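PDB 6X23: mbSHANK1 protein from Monosiga brevicollis, which binds a GIRK3 peptide through its PDZ domain and probably acts as a receptor adaptor. Local coordinates for residues F26-A31 and K80-I85. Residues are numbered along the deposited sequence; the frame is centred on the assembly and turned at random.
Sequences FRLSGA and KVVDEI
The peptide-binding groove of this PDZ domain lies between strand 26-29 and helix 78-87, and the side chain of L28 spans from the strand to V81, V82 and I85 on the helix. Strand and helix segments run nearly antiparallel, at 151°, with their axes 10.0 Å apart. The bound peptide adds itself as an antiparallel strand beside R27, L28 and S29, in the β-augmentation mode by which PDZ domains take up ligands. On its other edge strand 26-29 pairs with strand 44-48, through backbone hydrogen bonds of R27 with R46 and of S29 with W44.

One methyl of L28 makes all the close contacts between the two segments. With CG anti to the backbone N (chi1 -164°), the leucine extends toward the helix and sends CD2 among three aliphatic side chains. The two CA atoms nearest each other, those of L28 and V82, are still 7.7 Å apart, so the side chains alone close the gap. L28 CD2 lies 4.0 Å from I85 CD1, which is set anti to CA about the CB-CG1 bond (chi2 176°). A looser contact, 4.2 Å, joins L28 CD2 to V82 CG2. The other leucine methyl, CD1, turns back along its own strand to the edge of the F26 ring, in the ring plane.

All four touching residues are buried. V81 and I85, one helical turn apart and joined by the bond from I85 N to V81 O (2.8 Å), also pack on L65 of strand 64-68, while F26, V82 and I85 each touch side chains of the peptide. The tightest approach is at V81, whose side chain crosses that of L28 at about a right angle and brings CG1 to 3.4 Å from L28 CD2.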
ATOM      1  N   PHE A  26       4.017  -2.486  -6.785  1.00 24.52           N
ATOM      2  CA  PHE A  26       3.138  -3.434  -6.083  1.00 24.70           C
ATOM      3  C   PHE A  26       1.719  -3.266  -6.591  1.00 33.88           C
ATOM      4  O   PHE A  26       1.416  -2.282  -7.244  1.00 34.37           O
ATOM      5  CB  PHE A  26       3.215  -3.260  -4.569  1.00 23.72           C
ATOM      6  CG  PHE A  26       2.640  -1.986  -4.021  1.00 19.62           C
ATOM      7  CD1 PHE A  26       3.389  -0.833  -3.970  1.00 21.63           C
ATOM      8  CD2 PHE A  26       1.359  -1.941  -3.530  1.00 21.78           C
ATOM      9  CE1 PHE A  26       2.861   0.329  -3.440  1.00 23.83           C
ATOM     10  CE2 PHE A  26       0.836  -0.777  -3.002  1.00 24.82           C
ATOM     11  CZ  PHE A  26       1.586   0.360  -2.956  1.00 18.07           C
ATOM     12  N   ARG A  27       0.873  -4.267  -6.325  1.00 31.51           N
ATOM     13  CA  ARG A  27      -0.549  -4.235  -6.760  1.00 37.78           C
ATOM     14  C   ARG A  27      -1.431  -4.075  -5.518  1.00 36.42           C
ATOM     15  O   ARG A  27      -1.389  -4.966  -4.648  1.00 38.03           O
ATOM     16  CB  ARG A  27      -0.902  -5.513  -7.528  1.00 45.09           C
ATOM     17  CG  ARG A  27      -0.147  -5.680  -8.838  1.00 57.20           C
ATOM     18  CD  ARG A  27       0.006  -7.138  -9.232  1.00 71.87           C
ATOM     19  NE  ARG A  27       0.988  -7.331 -10.290  1.00 71.89           N
ATOM     20  CZ  ARG A  27       1.094  -6.561 -11.367  1.00 70.79           C
ATOM     21  NH1 ARG A  27       2.021  -6.817 -12.275  1.00 74.09           N
ATOM     22  NH2 ARG A  27       0.276  -5.537 -11.532  1.00 73.54           N
ATOM     23  N   LEU A  28      -2.197  -2.982  -5.445  1.00 37.94           N
ATOM     24  CA  LEU A  28      -3.032  -2.749  -4.295  1.00 37.92           C
ATOM     25  C   LEU A  28      -4.384  -3.391  -4.565  1.00 42.76           C
ATOM     26  O   LEU A  28      -4.798  -3.553  -5.709  1.00 43.92           O
ATOM     27  CB  LEU A  28      -3.158  -1.257  -4.058  1.00 34.46           C
ATOM     28  CG  LEU A  28      -3.686  -0.906  -2.693  1.00 44.39           C
ATOM     29  CD1 LEU A  28      -2.650  -1.289  -1.634  1.00 33.18           C
ATOM     30  CD2 LEU A  28      -4.004   0.568  -2.715  1.00 37.27           C
ATOM     31  N   SER A  29      -5.067  -3.792  -3.519  1.00 42.72           N
ATOM     32  CA  SER A  29      -6.256  -4.593  -3.734  1.00 44.95           C
ATOM     33  C   SER A  29      -7.183  -4.402  -2.552  1.00 50.30           C
ATOM     34  O   SER A  29      -6.725  -4.401  -1.406  1.00 51.47           O
ATOM     35  CB  SER A  29      -5.892  -6.066  -3.879  1.00 47.78           C
ATOM     36  OG  SER A  29      -7.054  -6.864  -3.947  1.00 53.14           O
ATOM     37  N   GLY A  30      -8.466  -4.230  -2.818  1.00 50.56           N
ATOM     38  CA  GLY A  30      -9.358  -4.186  -1.679  1.00 49.94           C
ATOM     39  C   GLY A  30     -10.686  -3.560  -2.039  1.00 62.39           C
ATOM     40  O   GLY A  30     -11.104  -3.582  -3.196  1.00 62.73           O
ATOM     41  N   ALA A  31     -11.306  -2.995  -1.005  1.00 65.34           N
ATOM     42  CA  ALA A  31     -12.681  -2.505  -1.053  1.00 64.46           C
ATOM     43  C   ALA A  31     -12.885  -1.485  -2.165  1.00 71.36           C
ATOM     44  O   ALA A  31     -12.257  -0.420  -2.164  1.00 68.86           O
ATOM     45  CB  ALA A  31     -13.046  -1.884   0.297  1.00 64.99           C
ATOM     46  N   LYS A  80      -9.860   6.141  -4.936  1.00 35.67           N
ATOM     47  CA  LYS A  80      -9.337   7.340  -4.294  1.00 37.90           C
ATOM     48  C   LYS A  80      -7.952   7.076  -3.735  1.00 33.88           C
ATOM     49  O   LYS A  80      -7.049   7.898  -3.898  1.00 35.07           O
ATOM     50  CB  LYS A  80     -10.277   7.829  -3.199  1.00 35.04           C
ATOM     51  CG  LYS A  80      -9.907   9.206  -2.637  1.00 33.80           C
ATOM     52  CD  LYS A  80     -11.074   9.782  -1.818  1.00 42.84           C
ATOM     53  CE  LYS A  80     -10.652  10.768  -0.729  1.00 37.58           C
ATOM     54  NZ  LYS A  80     -10.172  12.088  -1.263  1.00 52.60           N
ATOM     55  N   VAL A  81      -7.758   5.911  -3.115  1.00 35.68           N
ATOM     56  CA  VAL A  81      -6.444   5.541  -2.597  1.00 29.41           C
ATOM     57  C   VAL A  81      -5.428   5.446  -3.733  1.00 30.69           C
ATOM     58  O   VAL A  81      -4.349   6.051  -3.679  1.00 29.37           O
ATOM     59  CB  VAL A  81      -6.535   4.224  -1.812  1.00 35.28           C
ATOM     60  CG1 VAL A  81      -5.154   3.605  -1.658  1.00 25.56           C
ATOM     61  CG2 VAL A  81      -7.179   4.466  -0.448  1.00 39.61           C
ATOM     62  N   VAL A  82      -5.769   4.698  -4.788  1.00 28.60           N
ATOM     63  CA  VAL A  82      -4.848   4.512  -5.909  1.00 27.55           C
ATOM     64  C   VAL A  82      -4.500   5.852  -6.553  1.00 32.28           C
ATOM     65  O   VAL A  82      -3.322   6.157  -6.810  1.00 28.48           O
ATOM     66  CB  VAL A  82      -5.441   3.518  -6.922  1.00 30.50           C
ATOM     67  CG1 VAL A  82      -4.743   3.623  -8.259  1.00 33.91           C
ATOM     68  CG2 VAL A  82      -5.276   2.117  -6.392  1.00 35.17           C
ATOM     69  N   ASP A  83      -5.523   6.679  -6.814  1.00 33.91           N
ATOM     70  CA  ASP A  83      -5.275   7.965  -7.459  1.00 35.30           C
ATOM     71  C   ASP A  83      -4.321   8.815  -6.639  1.00 27.73           C
ATOM     72  O   ASP A  83      -3.391   9.415  -7.188  1.00 28.52           O
ATOM     73  CB  ASP A  83      -6.587   8.710  -7.691  1.00 38.85           C
ATOM     74  CG  ASP A  83      -7.350   8.190  -8.897  1.00 44.60           C
ATOM     75  OD1 ASP A  83      -6.755   7.473  -9.750  1.00 41.33           O
ATOM     76  OD2 ASP A  83      -8.557   8.507  -8.980  1.00 50.72           O
ATOM     77  N   GLU A  84      -4.524   8.863  -5.322  1.00 24.80           N
ATOM     78  CA  GLU A  84      -3.633   9.639  -4.472  1.00 24.86           C
ATOM     79  C   GLU A  84      -2.246   9.012  -4.416  1.00 23.89           C
ATOM     80  O   GLU A  84      -1.232   9.727  -4.350  1.00 20.32           O
ATOM     81  CB  GLU A  84      -4.232   9.778  -3.071  1.00 22.50           C
ATOM     82  CG  GLU A  84      -5.373  10.795  -2.995  1.00 30.98           C
ATOM     83  CD  GLU A  84      -4.918  12.217  -3.302  1.00 26.98           C
ATOM     84  OE1 GLU A  84      -4.624  12.984  -2.352  1.00 31.10           O
ATOM     85  OE2 GLU A  84      -4.845  12.574  -4.498  1.00 21.63           O
ATOM     86  N   ILE A  85      -2.166   7.690  -4.461  1.00 24.74           N
ATOM     87  CA  ILE A  85      -0.850   7.077  -4.559  1.00 24.58           C
ATOM     88  C   ILE A  85      -0.144   7.545  -5.831  1.00 23.46           C
ATOM     89  O   ILE A  85       1.023   7.950  -5.797  1.00 20.88           O
ATOM     90  CB  ILE A  85      -0.974   5.549  -4.470  1.00 19.50           C
ATOM     91  CG1 ILE A  85      -1.269   5.177  -3.007  1.00 18.56           C
ATOM     92  CG2 ILE A  85       0.295   4.903  -5.011  1.00 22.65           C
ATOM     93  CD1 ILE A  85      -1.513   3.715  -2.741  1.00 15.60           C
TER